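Local coordinates for protocatechuate decarboxylase (Klebsiella pneumoniae, PDB 5O3M), which probably decarboxylates 3,4-dihydroxybenzoate (protocatechuate) to catechol as a prenylated-flavin-dependent enzyme of the UbiD family, and can also carboxylate catechols at the para position, at residues R29-L34 against V93-S98; D39-E44 against S98-A103; L224-N229 against P322-K327. All blocks are in the same frame, centred on the assembly; numbering follows the deposited sequence.

Contact 1 of 3, residues R29-L34 against V93-S98; sequences RDAIAL and VGMHAS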
loop_
_atom_site.group_PDB
_atom_site.type_symbol
_atom_site.label_atom_id
_atom_site.label_comp_id
_atom_site.label_asym_id
_atom_site.label_seq_id
_atom_site.Cartn_x
_atom_site.Cartn_y
_atom_site.Cartn_z
ATOM N N ARG A 29 17.774 -45.275 29.173
ATOM C CA ARG A 29 17.021 -45.990 30.204
ATOM C C ARG A 29 16.889 -45.161 31.477
ATOM O O ARG A 29 15.797 -45.077 32.055
ATOM C CB ARG A 29 17.662 -47.359 30.478
ATOM C CG ARG A 29 17.534 -48.249 29.238
ATOM C CD ARG A 29 18.082 -49.667 29.378
ATOM N NE ARG A 29 18.133 -50.258 28.047
ATOM C CZ ARG A 29 18.322 -51.543 27.774
ATOM N NH1 ARG A 29 18.479 -52.434 28.753
ATOM N NH2 ARG A 29 18.350 -51.935 26.503
ATOM N N ASP A 30 17.976 -44.515 31.922
ATOM C CA ASP A 30 17.847 -43.593 33.053
ATOM C C ASP A 30 16.754 -42.568 32.796
ATOM O O ASP A 30 15.987 -42.224 33.703
ATOM C CB ASP A 30 19.165 -42.872 33.339
ATOM C CG ASP A 30 20.247 -43.798 33.814
ATOM O OD1 ASP A 30 19.943 -44.967 34.120
ATOM O OD2 ASP A 30 21.412 -43.359 33.864
ATOM N N ALA A 31 16.663 -42.064 31.562
ATOM C CA ALA A 31 15.669 -41.033 31.268
ATOM C C ALA A 31 14.261 -41.592 31.361
ATOM O O ALA A 31 13.358 -40.931 31.890
ATOM C CB ALA A 31 15.919 -40.429 29.887
ATOM N N ILE A 32 14.055 -42.807 30.843
ATOM C CA ILE A 32 12.763 -43.475 30.978
ATOM C C ILE A 32 12.429 -43.688 32.450
ATOM O O ILE A 32 11.273 -43.543 32.868
ATOM C CB ILE A 32 12.772 -44.809 30.205
ATOM C CG1 ILE A 32 12.979 -44.564 28.709
ATOM C CG2 ILE A 32 11.492 -45.601 30.487
ATOM C CD1 ILE A 32 13.120 -45.836 27.902
ATOM N N ALA A 33 13.433 -44.052 33.255
ATOM C CA ALA A 33 13.205 -44.236 34.685
ATOM C C ALA A 33 12.741 -42.937 35.338
ATOM O O ALA A 33 11.835 -42.944 36.179
ATOM C CB ALA A 33 14.476 -44.761 35.361
ATOM N N LEU A 34 13.344 -41.805 34.960
ATOM C CA LEU A 34 12.887 -40.532 35.513
ATOM C C LEU A 34 11.436 -40.271 35.139
ATOM O O LEU A 34 10.641 -39.822 35.969
ATOM C CB LEU A 34 13.774 -39.383 35.034
ATOM C CG LEU A 34 13.422 -38.046 35.701
ATOM C CD1 LEU A 34 14.668 -37.340 36.187
ATOM C CD2 LEU A 34 12.627 -37.140 34.760
ATOM N N VAL A 93 8.924 -43.826 20.850
ATOM C CA VAL A 93 8.686 -42.585 20.127
ATOM C C VAL A 93 8.228 -41.528 21.130
ATOM O O VAL A 93 7.681 -41.851 22.192
ATOM C CB VAL A 93 7.646 -42.770 18.992
ATOM C CG1 VAL A 93 8.177 -43.711 17.909
ATOM C CG2 VAL A 93 6.319 -43.284 19.553
ATOM N N GLY A 94 8.492 -40.261 20.805
ATOM C CA GLY A 94 7.908 -39.150 21.533
ATOM C C GLY A 94 8.674 -38.693 22.749
ATOM O O GLY A 94 8.136 -37.898 23.535
ATOM N N MET A 95 9.913 -39.163 22.918
ATOM C CA MET A 95 10.709 -38.799 24.085
ATOM C C MET A 95 10.823 -37.283 24.234
ATOM O O MET A 95 10.675 -36.748 25.340
ATOM C CB MET A 95 12.091 -39.444 23.980
ATOM C CG MET A 95 12.841 -39.566 25.285
ATOM S SD MET A 95 12.050 -40.631 26.525
ATOM C CE MET A 95 13.263 -40.489 27.821
ATOM N N HIS A 96 11.075 -36.567 23.139
ATOM C CA HIS A 96 11.217 -35.115 23.197
ATOM C C HIS A 96 9.962 -34.380 22.736
ATOM O O HIS A 96 10.037 -33.186 22.438
ATOM C CB HIS A 96 12.416 -34.648 22.359
ATOM C CG HIS A 96 13.601 -35.565 22.421
ATOM N ND1 HIS A 96 13.849 -36.530 21.463
ATOM C CD2 HIS A 96 14.606 -35.666 23.327
ATOM C CE1 HIS A 96 14.956 -37.181 21.778
ATOM N NE2 HIS A 96 15.432 -36.682 22.904
ATOM N N ALA A 97 8.817 -35.069 22.651
ATOM C CA ALA A 97 7.604 -34.515 22.056
ATOM C C ALA A 97 6.762 -33.724 23.050
ATOM O O ALA A 97 5.527 -33.744 22.976
ATOM C CB ALA A 97 6.769 -35.630 21.420
ATOM N N SER A 98 7.402 -33.028 23.981
ATOM C CA SER A 98 6.703 -32.195 24.945
ATOM C C SER A 98 7.732 -31.287 25.594
ATOM O O SER A 98 8.769 -31.764 26.069
ATOM C CB SER A 98 5.978 -33.042 25.998
ATOM O OG SER A 98 5.916 -32.374 27.249
#
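Met-95 reaches Ala-31 and Ile-32 by a single bend: CG stands opposite the backbone N (chi1 -160°), the chain turns at chi2 (63°), and the last torsion is extended, which carries CE out to the helix. The methionine is the second residue of a type I beta turn, Gly-94 to Ala-97, in the link between strand 91-93 and helix 99-106 of the UbiD N-terminal domain. The turn is closed by Ala-97 N on Gly-94 O at 3.0 Å. Of the turn, Met-95 makes the contacts with residues 29-34. Its methyl carries the contact: CE of Met-95 lies 3.4 Å from CB of Ala-31, tighter than an ordinary carbon-carbon contact. The same CE is 3.9 Å from the backbone N of Ile-32 and 4.2 Å from its CG1, and the side chains of Ile-32 and Met-95 run at about a right angle. On Ile-32, CG1 sits beside its own N (chi1 -63°), which puts that branch next to the arriving methyl. No hydrogen bond joins the two segments; three buried residues meet through apolar surface, with the small Ala-31 letting CE come close to the helix backbone. Beyond the pair, Met-95 also touches Gln-338 of strand 337-339 and Glu-346 of helix 344-366, while Pro-234, at the start of helix 234-240, packs on Ala-31. His-96, the next residue of the turn, hydrogen-bonds through ND1 to Glu-346 and touches Leu-350, which lines a pocket holding pentane-1,5-diol; the diol lies about 12 Å from the Met-95 side chain. Over the centre of one His-96 ring face, 4.2 Å above its plane, sits Met-95 CB.

Contact 2 of 3, residues D39-E44 against S98-A103; sequences DNQYLE and SRQRAA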
loop_
_atom_site.group_PDB
_atom_site.type_symbol
_atom_site.label_atom_id
_atom_site.label_comp_id
_atom_site.label_asym_id
_atom_site.label_seq_id
_atom_site.Cartn_x
_atom_site.Cartn_y
_atom_site.Cartn_z
ATOM N N ASP A 39 3.406 -38.770 36.342
ATOM C CA ASP A 39 2.220 -39.346 35.730
ATOM C C ASP A 39 2.034 -38.830 34.306
ATOM O O ASP A 39 2.226 -37.646 34.018
ATOM C CB ASP A 39 0.997 -39.052 36.593
ATOM C CG ASP A 39 1.037 -39.810 37.922
ATOM O OD1 ASP A 39 0.737 -41.026 37.931
ATOM O OD2 ASP A 39 1.405 -39.197 38.950
ATOM N N ASN A 40 1.702 -39.759 33.405
ATOM C CA ASN A 40 1.382 -39.476 32.007
ATOM C C ASN A 40 2.594 -38.970 31.216
ATOM O O ASN A 40 2.445 -38.239 30.238
ATOM C CB ASN A 40 0.206 -38.501 31.903
ATOM C CG ASN A 40 -1.008 -38.948 32.727
ATOM O OD1 ASN A 40 -1.538 -38.176 33.529
ATOM N ND2 ASN A 40 -1.442 -40.199 32.541
ATOM N N GLN A 41 3.799 -39.382 31.610
ATOM C CA GLN A 41 5.015 -39.065 30.873
ATOM C C GLN A 41 5.569 -40.242 30.082
ATOM O O GLN A 41 6.190 -40.039 29.038
ATOM C CB GLN A 41 6.093 -38.547 31.834
ATOM C CG GLN A 41 5.806 -37.150 32.329
ATOM C CD GLN A 41 5.768 -36.133 31.185
ATOM O OE1 GLN A 41 6.447 -36.289 30.168
ATOM N NE2 GLN A 41 4.960 -35.100 31.348
ATOM N N TYR A 42 5.349 -41.462 30.552
ATOM C CA TYR A 42 5.833 -42.660 29.895
ATOM C C TYR A 42 4.675 -43.638 29.813
ATOM O O TYR A 42 3.953 -43.830 30.797
ATOM C CB TYR A 42 7.029 -43.264 30.669
ATOM C CG TYR A 42 7.634 -44.492 30.022
ATOM C CD1 TYR A 42 8.437 -44.390 28.879
ATOM C CD2 TYR A 42 7.384 -45.757 30.540
ATOM C CE1 TYR A 42 8.981 -45.527 28.288
ATOM C CE2 TYR A 42 7.921 -46.895 29.968
ATOM C CZ TYR A 42 8.716 -46.784 28.847
ATOM O OH TYR A 42 9.230 -47.946 28.293
ATOM N N LEU A 43 4.481 -44.242 28.636
ATOM C CA LEU A 43 3.422 -45.230 28.457
ATOM C C LEU A 43 3.937 -46.400 27.628
ATOM O O LEU A 43 4.634 -46.195 26.631
ATOM C CB LEU A 43 2.188 -44.606 27.790
ATOM C CG LEU A 43 1.013 -45.542 27.489
ATOM C CD1 LEU A 43 0.346 -45.990 28.771
ATOM C CD2 LEU A 43 0.014 -44.845 26.564
ATOM N N GLU A 44 3.603 -47.627 28.056
ATOM C CA GLU A 44 3.944 -48.848 27.328
ATOM C C GLU A 44 2.693 -49.554 26.814
ATOM O O GLU A 44 1.603 -49.428 27.388
ATOM C CB GLU A 44 4.734 -49.832 28.199
ATOM C CG GLU A 44 6.118 -49.358 28.606
ATOM C CD GLU A 44 7.014 -50.512 28.996
ATOM O OE1 GLU A 44 6.507 -51.651 28.978
ATOM O OE2 GLU A 44 8.216 -50.291 29.285
ATOM N N SER A 98 7.402 -33.028 23.981
ATOM C CA SER A 98 6.703 -32.195 24.945
ATOM C C SER A 98 7.732 -31.287 25.594
ATOM O O SER A 98 8.769 -31.764 26.069
ATOM C CB SER A 98 5.978 -33.042 25.998
ATOM O OG SER A 98 5.916 -32.374 27.249
ATOM N N ARG A 99 7.455 -29.981 25.592
ATOM C CA ARG A 99 8.374 -29.048 26.227
ATOM C C ARG A 99 8.475 -29.315 27.725
ATOM O O ARG A 99 9.563 -29.200 28.308
ATOM C CB ARG A 99 7.935 -27.608 25.957
ATOM C CG ARG A 99 9.051 -26.592 26.121
ATOM C CD ARG A 99 8.519 -25.157 26.057
ATOM N NE ARG A 99 9.549 -24.162 26.362
ATOM C CZ ARG A 99 10.222 -23.497 25.428
ATOM N NH1 ARG A 99 9.969 -23.736 24.153
ATOM N NH2 ARG A 99 11.142 -22.596 25.760
ATOM N N GLN A 100 7.362 -29.689 28.369
ATOM C CA GLN A 100 7.444 -30.004 29.789
ATOM C C GLN A 100 8.290 -31.248 30.027
ATOM O O GLN A 100 9.101 -31.280 30.966
ATOM C CB GLN A 100 6.064 -30.193 30.413
ATOM C CG GLN A 100 6.177 -30.183 31.941
ATOM C CD GLN A 100 5.045 -30.895 32.656
ATOM O OE1 GLN A 100 3.950 -31.059 32.113
ATOM N NE2 GLN A 100 5.305 -31.316 33.891
ATOM N N ARG A 101 8.121 -32.280 29.191
ATOM C CA ARG A 101 8.910 -33.494 29.373
ATOM C C ARG A 101 10.391 -33.209 29.165
ATOM O O ARG A 101 11.235 -33.699 29.926
ATOM C CB ARG A 101 8.418 -34.604 28.432
ATOM C CG ARG A 101 9.297 -35.858 28.417
ATOM C CD ARG A 101 8.529 -37.141 28.016
ATOM N NE ARG A 101 7.946 -37.080 26.669
ATOM C CZ ARG A 101 6.659 -36.820 26.421
ATOM N NH1 ARG A 101 5.822 -36.598 27.434
ATOM N NH2 ARG A 101 6.209 -36.789 25.171
ATOM N N ALA A 102 10.731 -32.403 28.151
ATOM C CA ALA A 102 12.134 -32.048 27.959
ATOM C C ALA A 102 12.663 -31.286 29.169
ATOM O O ALA A 102 13.803 -31.498 29.603
ATOM C CB ALA A 102 12.308 -31.229 26.673
ATOM N N ALA A 103 11.835 -30.415 29.748
ATOM C CA ALA A 103 12.229 -29.733 30.972
ATOM C C ALA A 103 12.451 -30.727 32.111
ATOM O O ALA A 103 13.450 -30.641 32.837
ATOM C CB ALA A 103 11.179 -28.686 31.357
HETATM O O HOH W 1 4.150 -33.547 28.970
#
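This is a buried polar contact, one direct hydrogen bond plus a water bridge, between Gln-41, just ahead of strand 42-45, and the N-capped first turn of helix 99-106 in the UbiD N-terminal domain. Arg-101 NH1 donates to Gln-41 OE1 at 2.8 Å, nearly straight at 164°. The oxygen lies close to the guanidinium plane, but the donor stands above the amide plane, 39° out of it. CB and CD of Arg-101 each lie 3.1 Å from Gln-41 OE1, and the bend at chi3 (61°) folds the guanidinium back so that NH1 meets the same oxygen. The two side chains run past each other in opposite senses. The other end of the amide is held through solvent: Gln-41 NE2 donates at 3.0 Å to a water that is also 2.7 Å from Ser-98 OG. Leu-35 of helix 28-36 touches both Gln-41 and Arg-101.

Further bonds fix the guanidinium: NE to Met-95 O, NH2 to Gly-94 O and NH1 also to Gly-75 O, backbone carbonyls that probably help hold the buried charge in place and tie the preceding turn to the helix. In the strand itself, Leu-43 packs on Ala-507 of a second subunit. Ser-98 completes the arrangement as N-cap, its OG accepting from Arg-101 N at 2.9 Å.

Contact 3 of 3, residues L224-N229 against P322-K327; sequences LPITIN and PVIKVK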
loop_
_atom_site.group_PDB
_atom_site.type_symbol
_atom_site.label_atom_id
_atom_site.label_comp_id
_atom_site.label_asym_id
_atom_site.label_seq_id
_atom_site.Cartn_x
_atom_site.Cartn_y
_atom_site.Cartn_z
ATOM N N LEU A 224 33.774 -42.750 3.508
ATOM C CA LEU A 224 33.909 -42.033 4.775
ATOM C C LEU A 224 33.303 -42.882 5.881
ATOM O O LEU A 224 32.072 -43.091 5.900
ATOM C CB LEU A 224 33.243 -40.658 4.736
ATOM C CG LEU A 224 33.574 -39.850 6.000
ATOM C CD1 LEU A 224 34.899 -39.109 5.846
ATOM C CD2 LEU A 224 32.452 -38.897 6.411
ATOM N N PRO A 225 34.113 -43.394 6.805
ATOM C CA PRO A 225 33.563 -44.198 7.900
ATOM C C PRO A 225 32.739 -43.341 8.849
ATOM O O PRO A 225 33.102 -42.210 9.182
ATOM C CB PRO A 225 34.809 -44.764 8.584
ATOM C CG PRO A 225 35.853 -43.739 8.316
ATOM C CD PRO A 225 35.566 -43.199 6.937
ATOM N N ILE A 226 31.627 -43.911 9.298
ATOM C CA ILE A 226 30.610 -43.178 10.033
ATOM C C ILE A 226 29.976 -44.142 11.025
ATOM O O ILE A 226 29.986 -45.361 10.822
ATOM C CB ILE A 226 29.581 -42.586 9.037
ATOM C CG1 ILE A 226 28.489 -41.789 9.741
ATOM C CG2 ILE A 226 28.966 -43.682 8.193
ATOM C CD1 ILE A 226 27.566 -41.106 8.762
ATOM N N THR A 227 29.472 -43.603 12.131
ATOM C CA THR A 227 28.566 -44.347 13.001
ATOM C C THR A 227 27.277 -43.557 13.169
ATOM O O THR A 227 27.294 -42.318 13.223
ATOM C CB THR A 227 29.173 -44.658 14.394
ATOM O OG1 THR A 227 29.556 -43.440 15.055
ATOM C CG2 THR A 227 30.375 -45.606 14.281
ATOM N N ILE A 228 26.166 -44.286 13.235
ATOM C CA ILE A 228 24.839 -43.722 13.420
ATOM C C ILE A 228 24.332 -44.243 14.754
ATOM O O ILE A 228 24.047 -45.440 14.886
ATOM C CB ILE A 228 23.884 -44.114 12.285
ATOM C CG1 ILE A 228 24.512 -43.838 10.904
ATOM C CG2 ILE A 228 22.538 -43.456 12.489
ATOM C CD1 ILE A 228 24.710 -42.360 10.571
ATOM N N ASN A 229 24.205 -43.358 15.736
ATOM C CA ASN A 229 23.875 -43.737 17.101
ATOM C C ASN A 229 22.426 -43.367 17.417
ATOM O O ASN A 229 22.019 -42.217 17.229
ATOM C CB ASN A 229 24.835 -43.061 18.081
ATOM C CG ASN A 229 26.298 -43.386 17.795
ATOM O OD1 ASN A 229 26.880 -44.255 18.437
ATOM N ND2 ASN A 229 26.893 -42.686 16.838
ATOM N N PRO A 322 23.385 -39.888 -1.144
ATOM C CA PRO A 322 24.497 -40.798 -0.838
ATOM C C PRO A 322 24.015 -41.995 -0.024
ATOM O O PRO A 322 22.960 -41.963 0.616
ATOM C CB PRO A 322 25.464 -39.923 -0.031
ATOM C CG PRO A 322 24.587 -38.831 0.560
ATOM C CD PRO A 322 23.484 -38.595 -0.430
ATOM N N VAL A 323 24.815 -43.060 -0.046
ATOM C CA VAL A 323 24.452 -44.347 0.548
ATOM C C VAL A 323 25.443 -44.694 1.655
ATOM O O VAL A 323 26.660 -44.625 1.447
ATOM C CB VAL A 323 24.426 -45.457 -0.520
ATOM C CG1 VAL A 323 24.572 -46.838 0.121
ATOM C CG2 VAL A 323 23.145 -45.364 -1.332
ATOM N N ILE A 324 24.928 -45.072 2.825
ATOM C CA ILE A 324 25.745 -45.706 3.858
ATOM C C ILE A 324 25.750 -47.214 3.615
ATOM O O ILE A 324 24.697 -47.866 3.657
ATOM C CB ILE A 324 25.237 -45.395 5.275
ATOM C CG1 ILE A 324 25.331 -43.908 5.597
ATOM C CG2 ILE A 324 26.056 -46.168 6.297
ATOM C CD1 ILE A 324 24.843 -43.575 6.998
ATOM N N LYS A 325 26.935 -47.767 3.360
ATOM C CA LYS A 325 27.132 -49.210 3.332
ATOM C C LYS A 325 27.412 -49.681 4.760
ATOM O O LYS A 325 28.391 -49.251 5.382
ATOM C CB LYS A 325 28.271 -49.573 2.376
ATOM C CG LYS A 325 28.662 -51.048 2.361
ATOM C CD LYS A 325 27.560 -51.942 1.800
ATOM C CE LYS A 325 27.278 -51.653 0.338
ATOM N NZ LYS A 325 26.537 -52.777 -0.303
ATOM N N VAL A 326 26.539 -50.540 5.283
ATOM C CA VAL A 326 26.599 -50.961 6.681
ATOM C C VAL A 326 27.619 -52.084 6.841
ATOM O O VAL A 326 27.506 -53.136 6.202
ATOM C CB VAL A 326 25.217 -51.405 7.174
ATOM C CG1 VAL A 326 25.319 -51.981 8.578
ATOM C CG2 VAL A 326 24.216 -50.221 7.110
ATOM N N LYS A 327 28.610 -51.868 7.707
ATOM C CA LYS A 327 29.583 -52.899 8.047
ATOM C C LYS A 327 29.242 -53.643 9.332
ATOM O O LYS A 327 29.674 -54.782 9.500
ATOM C CB LYS A 327 30.990 -52.300 8.189
ATOM C CG LYS A 327 31.484 -51.503 6.986
ATOM C CD LYS A 327 31.883 -52.398 5.817
ATOM C CE LYS A 327 33.368 -52.236 5.507
ATOM N NZ LYS A 327 33.734 -52.654 4.117
#
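Ile-226 and Ile-228 meet Ile-324 inside the beta-barrel of the middle, Rift-related domain of the UbiD fold. Strands 224-230 and 323-331 are not neighbours in this barrel: strand 283-289 pairs with both, and the closest CA atoms across the contact, those of Ile-226 and Ile-324, are 8.3 Å apart. The CB atoms of all three isoleucines point toward the other segment, consistent with a place in the barrel's interior.

The apolar contacts all end on one methyl. Ile-324 CD1 lies 3.8 Å from CD1 and 3.9 Å from CG1 of Ile-228, the two side chains reaching toward each other tip to tip. Ile-226 instead crosses Ile-324 at about a right angle, its CD1 4.1 Å from CD1 of Ile-324. Torsions separate the two isoleucines of strand 224-230: Ile-226 is fully extended, with CG1 opposite its backbone N (chi1 -179°), whereas Ile-228 folds at its second torsion (chi2 -68°) and offers both CG1 and CD1 to the incoming methyl. Met-202 of strand 199-202 touches all three isoleucines, and Ala-174 of strand 168-177 packs on Ile-226 and Ile-228.

Polar bonding stays off this face. The CB of Thr-227 points away from strand 323-331, and its OG1 takes a hydrogen bond from Asn-229 ND2 at 3.3 Å, 151° at the hydrogen. Asn-229 is held further by Ile-278 N on OD1 and Leu-173 O on ND2. On the other strand, Lys-325 NZ forms a salt bridge with Asp-198.

With no hydrogen bond between the segments, their cohesion probably rests on van der Waals packing and exclusion of water; backbone hydrogen bonds run instead to neighbouring strands, 283-289 serving both.

Contacts 1 and 2 belong together: their centres are 7 Å apart, they share Ser-98, and their segments alternate along the chain. Helix 28-36 and the residue leading into strand 42-45 meet, respectively, the link after strand 91-93 and helix 99-106, and Ile-32 CG2 packs at 3.3 Å on Tyr-42 CE1. Contact 3 stands apart in the middle domain, its centre 26 Å from that of contact 1 and 32 Å from that of contact 2. Contacts 1 and 3 are wholly buried and apolar. Contact 2, buried at Gln-41 and Arg-101 but bordered by exposed Gln-100, has one direct hydrogen bond from a charged group and a bridging water.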